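Local coordinates for protein cytosine deaminase (Klebsiella pneumoniae, PDB 4R85) that probably catalyses the hydrolytic deamination of cytosine and 5-methylcytosine, the latter bound beside an iron(II) ion in an amidohydrolase-fold active site, at residues A[81-84]-A[85-88]; A[163-166]-A[167-171]. All blocks are in the same frame, centred on the assembly; numbering follows the deposited sequence.

Contact 1 of 2, residues A[81-84]-A[85-88]; sequences TRWS and QRKA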
loop_
_atom_site.group_PDB
_atom_site.type_symbol
_atom_site.label_atom_id
_atom_site.label_comp_id
_atom_site.label_asym_id
_atom_site.label_seq_id
_atom_site.Cartn_x
_atom_site.Cartn_y
_atom_site.Cartn_z
ATOM N N THR A 81 -10.397 13.430 20.147
ATOM C CA THR A 81 -11.295 14.581 20.304
ATOM C C THR A 81 -12.522 14.463 19.402
ATOM O O THR A 81 -13.650 14.706 19.840
ATOM C CB THR A 81 -10.569 15.898 20.015
ATOM O OG1 THR A 81 -9.536 16.077 20.986
ATOM C CG2 THR A 81 -11.547 17.086 20.066
ATOM N N ARG A 82 -12.303 14.073 18.150
ATOM C CA ARG A 82 -13.394 13.974 17.188
ATOM C C ARG A 82 -14.338 12.835 17.559
ATOM O O ARG A 82 -15.559 12.955 17.414
ATOM C CB ARG A 82 -12.859 13.752 15.770
ATOM C CG ARG A 82 -12.022 14.896 15.233
ATOM C CD ARG A 82 -12.850 16.155 14.936
ATOM N NE ARG A 82 -11.952 17.289 14.736
ATOM C CZ ARG A 82 -11.879 18.345 15.539
ATOM N NH1 ARG A 82 -11.007 19.306 15.279
ATOM N NH2 ARG A 82 -12.687 18.451 16.590
ATOM N N TRP A 83 -13.761 11.733 18.032
ATOM C CA TRP A 83 -14.543 10.582 18.450
ATOM C C TRP A 83 -15.412 10.950 19.639
ATOM O O TRP A 83 -16.574 10.542 19.726
ATOM C CB TRP A 83 -13.626 9.403 18.804
ATOM C CG TRP A 83 -14.357 8.230 19.386
ATOM C CD1 TRP A 83 -14.127 7.638 20.597
ATOM C CD2 TRP A 83 -15.444 7.503 18.782
ATOM N NE1 TRP A 83 -15.000 6.591 20.780
ATOM C CE2 TRP A 83 -15.815 6.484 19.684
ATOM C CE3 TRP A 83 -16.144 7.624 17.574
ATOM C CZ2 TRP A 83 -16.852 5.584 19.414
ATOM C CZ3 TRP A 83 -17.176 6.722 17.303
ATOM C CH2 TRP A 83 -17.517 5.720 18.221
ATOM N N SER A 84 -14.843 11.717 20.561
ATOM C CA SER A 84 -15.607 12.215 21.704
ATOM C C SER A 84 -16.843 13.022 21.264
ATOM O O SER A 84 -17.916 12.888 21.838
ATOM C CB SER A 84 -14.703 13.044 22.619
ATOM O OG SER A 84 -15.411 13.463 23.770
ATOM N N GLN A 85 -16.692 13.852 20.237
ATOM C CA GLN A 85 -17.831 14.571 19.665
ATOM C C GLN A 85 -18.874 13.626 19.075
ATOM O O GLN A 85 -20.084 13.848 19.216
ATOM C CB GLN A 85 -17.363 15.502 18.552
ATOM C CG GLN A 85 -16.489 16.638 19.004
ATOM C CD GLN A 85 -16.047 17.484 17.832
ATOM O OE1 GLN A 85 -15.239 17.047 17.019
ATOM N NE2 GLN A 85 -16.598 18.694 17.722
ATOM N N ARG A 86 -18.393 12.596 18.383
ATOM C CA ARG A 86 -19.263 11.644 17.702
ATOM C C ARG A 86 -20.035 10.800 18.709
ATOM O O ARG A 86 -21.171 10.393 18.447
ATOM C CB ARG A 86 -18.443 10.746 16.765
ATOM C CG ARG A 86 -19.276 9.742 15.953
ATOM C CD ARG A 86 -20.435 10.433 15.222
ATOM N NE ARG A 86 -21.103 9.525 14.291
ATOM C CZ ARG A 86 -22.078 8.684 14.632
ATOM N NH1 ARG A 86 -22.620 7.891 13.719
ATOM N NH2 ARG A 86 -22.505 8.626 15.888
ATOM N N LYS A 87 -19.417 10.540 19.862
ATOM C CA LYS A 87 -20.040 9.706 20.890
ATOM C C LYS A 87 -21.356 10.260 21.403
ATOM O O LYS A 87 -22.196 9.505 21.893
ATOM C CB LYS A 87 -19.086 9.469 22.064
ATOM C CG LYS A 87 -18.132 8.327 21.828
ATOM C CD LYS A 87 -16.820 8.573 22.549
ATOM C CE LYS A 87 -16.895 8.236 24.012
ATOM N NZ LYS A 87 -15.540 8.339 24.639
ATOM N N ALA A 88 -21.537 11.572 21.286
ATOM C CA ALA A 88 -22.756 12.219 21.756
ATOM C C ALA A 88 -23.981 11.817 20.936
ATOM O O ALA A 88 -25.110 11.991 21.388
ATOM C CB ALA A 88 -22.585 13.730 21.751
#

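Contact 2 of 2, residues A[163-166]-A[167-171]; sequences LMTR and AIEMG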
loop_
_atom_site.group_PDB
_atom_site.type_symbol
_atom_site.label_atom_id
_atom_site.label_comp_id
_atom_site.label_asym_id
_atom_site.label_seq_id
_atom_site.Cartn_x
_atom_site.Cartn_y
_atom_site.Cartn_z
ATOM N N LEU A 163 -16.530 1.153 34.695
ATOM C CA LEU A 163 -16.941 0.932 33.312
ATOM C C LEU A 163 -16.246 -0.285 32.704
ATOM O O LEU A 163 -16.874 -1.079 32.008
ATOM C CB LEU A 163 -16.668 2.174 32.468
ATOM C CG LEU A 163 -17.630 3.322 32.798
ATOM C CD1 LEU A 163 -17.092 4.637 32.226
ATOM C CD2 LEU A 163 -19.010 3.001 32.242
ATOM N N MET A 164 -14.957 -0.426 32.974
ATOM C CA MET A 164 -14.204 -1.602 32.506
ATOM C C MET A 164 -14.803 -2.879 33.089
ATOM O O MET A 164 -15.010 -3.860 32.381
ATOM C CB MET A 164 -12.735 -1.498 32.904
ATOM C CG MET A 164 -11.938 -0.496 32.069
ATOM S SD MET A 164 -11.760 -1.056 30.365
ATOM C CE MET A 164 -10.577 -2.415 30.571
ATOM N N THR A 165 -15.092 -2.846 34.384
ATOM C CA THR A 165 -15.641 -4.005 35.088
ATOM C C THR A 165 -17.023 -4.340 34.547
ATOM O O THR A 165 -17.331 -5.500 34.280
ATOM C CB THR A 165 -15.708 -3.734 36.604
ATOM O OG1 THR A 165 -14.393 -3.424 37.086
ATOM C CG2 THR A 165 -16.268 -4.933 37.370
ATOM N N ARG A 166 -17.855 -3.316 34.377
ATOM C CA ARG A 166 -19.209 -3.511 33.861
ATOM C C ARG A 166 -19.161 -4.102 32.453
ATOM O O ARG A 166 -19.923 -5.006 32.130
ATOM C CB ARG A 166 -19.976 -2.183 33.862
ATOM C CG ARG A 166 -21.389 -2.280 33.323
ATOM C CD ARG A 166 -22.293 -3.088 34.256
ATOM N NE ARG A 166 -23.505 -3.501 33.563
ATOM C CZ ARG A 166 -23.994 -4.733 33.591
ATOM N NH1 ARG A 166 -23.387 -5.679 34.305
ATOM N NH2 ARG A 166 -25.102 -5.017 32.920
ATOM N N ALA A 167 -18.252 -3.597 31.622
ATOM C CA ALA A 167 -18.105 -4.094 30.252
ATOM C C ALA A 167 -17.750 -5.579 30.220
ATOM O O ALA A 167 -18.266 -6.344 29.401
ATOM C CB ALA A 167 -17.040 -3.287 29.509
ATOM N N ILE A 168 -16.840 -5.970 31.102
ATOM C CA ILE A 168 -16.456 -7.371 31.236
ATOM C C ILE A 168 -17.635 -8.209 31.722
ATOM O O ILE A 168 -17.911 -9.283 31.183
ATOM C CB ILE A 168 -15.233 -7.522 32.168
ATOM C CG1 ILE A 168 -13.991 -6.933 31.489
ATOM C CG2 ILE A 168 -15.020 -8.982 32.569
ATOM C CD1 ILE A 168 -13.724 -7.497 30.105
ATOM N N GLU A 169 -18.364 -7.716 32.716
ATOM C CA GLU A 169 -19.506 -8.477 33.206
ATOM C C GLU A 169 -20.597 -8.621 32.143
ATOM O O GLU A 169 -21.299 -9.635 32.093
ATOM C CB GLU A 169 -20.064 -7.867 34.495
ATOM C CG GLU A 169 -19.109 -8.001 35.661
ATOM C CD GLU A 169 -19.638 -7.388 36.942
ATOM O OE1 GLU A 169 -20.581 -6.569 36.871
ATOM O OE2 GLU A 169 -19.106 -7.733 38.019
ATOM N N MET A 170 -20.721 -7.613 31.286
ATOM C CA MET A 170 -21.689 -7.644 30.192
ATOM C C MET A 170 -21.314 -8.686 29.145
ATOM O O MET A 170 -22.165 -9.145 28.379
ATOM C CB MET A 170 -21.803 -6.267 29.533
ATOM C CG MET A 170 -22.676 -5.290 30.301
ATOM S SD MET A 170 -22.496 -3.630 29.626
ATOM C CE MET A 170 -23.171 -3.827 27.981
ATOM N N GLY A 171 -20.035 -9.036 29.101
ATOM C CA GLY A 171 -19.593 -10.151 28.284
ATOM C C GLY A 171 -18.482 -9.894 27.285
ATOM O O GLY A 171 -18.214 -10.749 26.441
#

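Contact 1 of 2, residues A[81-84]-A[85-88]
K87 lays its aliphatic chain across one face of the W83 indole, one turn along helix 76-87 of this amidohydrolase TIM barrel. The K87 methylene CD sits 3.5 Å from the centroid of the five-membered ring, a CH-pi contact over the face, and the two side chains meet at about a right angle. W83 starts with CG anti to its backbone N (chi1 174°), which sends the indole along the helix toward the next turn; there R86 CG approaches the six-membered ring, 3.9 Å from W83 CZ3. D119 OD1 accepts a hydrogen bond from W83 NE1 and forms a salt bridge with K87 NZ, which makes a second one with E152. W83 meets the ring of pocket residue W314 and comes within about 7 Å of the bound 5-methylcytosine, so it lies in the second shell of the pocket. The R86 guanidinium forms salt bridges with E67 and D94. The i to i+4 bond from K87 N to W83 O, 2.8 Å, sets K87 one turn after the indole. On another side of the helix R82 and Q85 run side by side, and R82 NH2 donates to Q85 OE1 at 2.9 Å, arriving above the amide plane, 48° out of it.

Contact 2 of 2, residues A[163-166]-A[167-171]
The R166 guanidinium has M170 CG over the centre of one face, 3.5 Å above its plane, and E169 OE1 at its edge, in plane. The second of these is a long salt bridge, R166 NH1 to E169 OE1 at 3.9 Å, probably a loose one; the guanidinium and carboxylate planes stand 76° apart. R166 reaches both partners because its chain leaves anti to the backbone N, then bends at chi2 (68°) and runs on toward the helix end, crossing M170 at about a right angle. T165 and E169 run alongside each other, T165 CG2 lying 4.0 Å from E169 OE2; that oxygen is hydrogen-bonded to Y202, while T165 OG1 turns back to R161 O. Beneath the side chains the helical bonds are regular, for example E169 N to T165 O at 2.9 Å. The inner side is apolar: M164 and I168 press on V175, A167 and M170 on L128 of helix 126-137. At the end G171, at positive phi, sends weak bonds from its N to A167 O (3.2 Å) and I168 O (3.0 Å). This is a Schellman motif, closing helix 160-170 of a beta-alpha-beta unit before strand 174-175 of the TIM barrel.

Contacts 1 and 2 each lie on the C-terminal part of one helix, 76-87 or 160-170, and both mix buried with exposed residues. Their centres lie 21 Å apart and their nearest atoms about 9 Å, so they do not touch. Contact 1 approaches the substrate pocket through its tryptophan: an aromatic ring meets a lysine chain, and its lysine and arginines are paired with acids, some of them far along the chain. Contact 2 is barrel packing, with an apolar side against strand 174-175 and neighbouring helices and an exposed arginine and glutamate that pair loosely on the surface. Helix 160-170 thus packs on a barrel strand between helices, whereas helix 76-87 holds salt bridges beside the pocket.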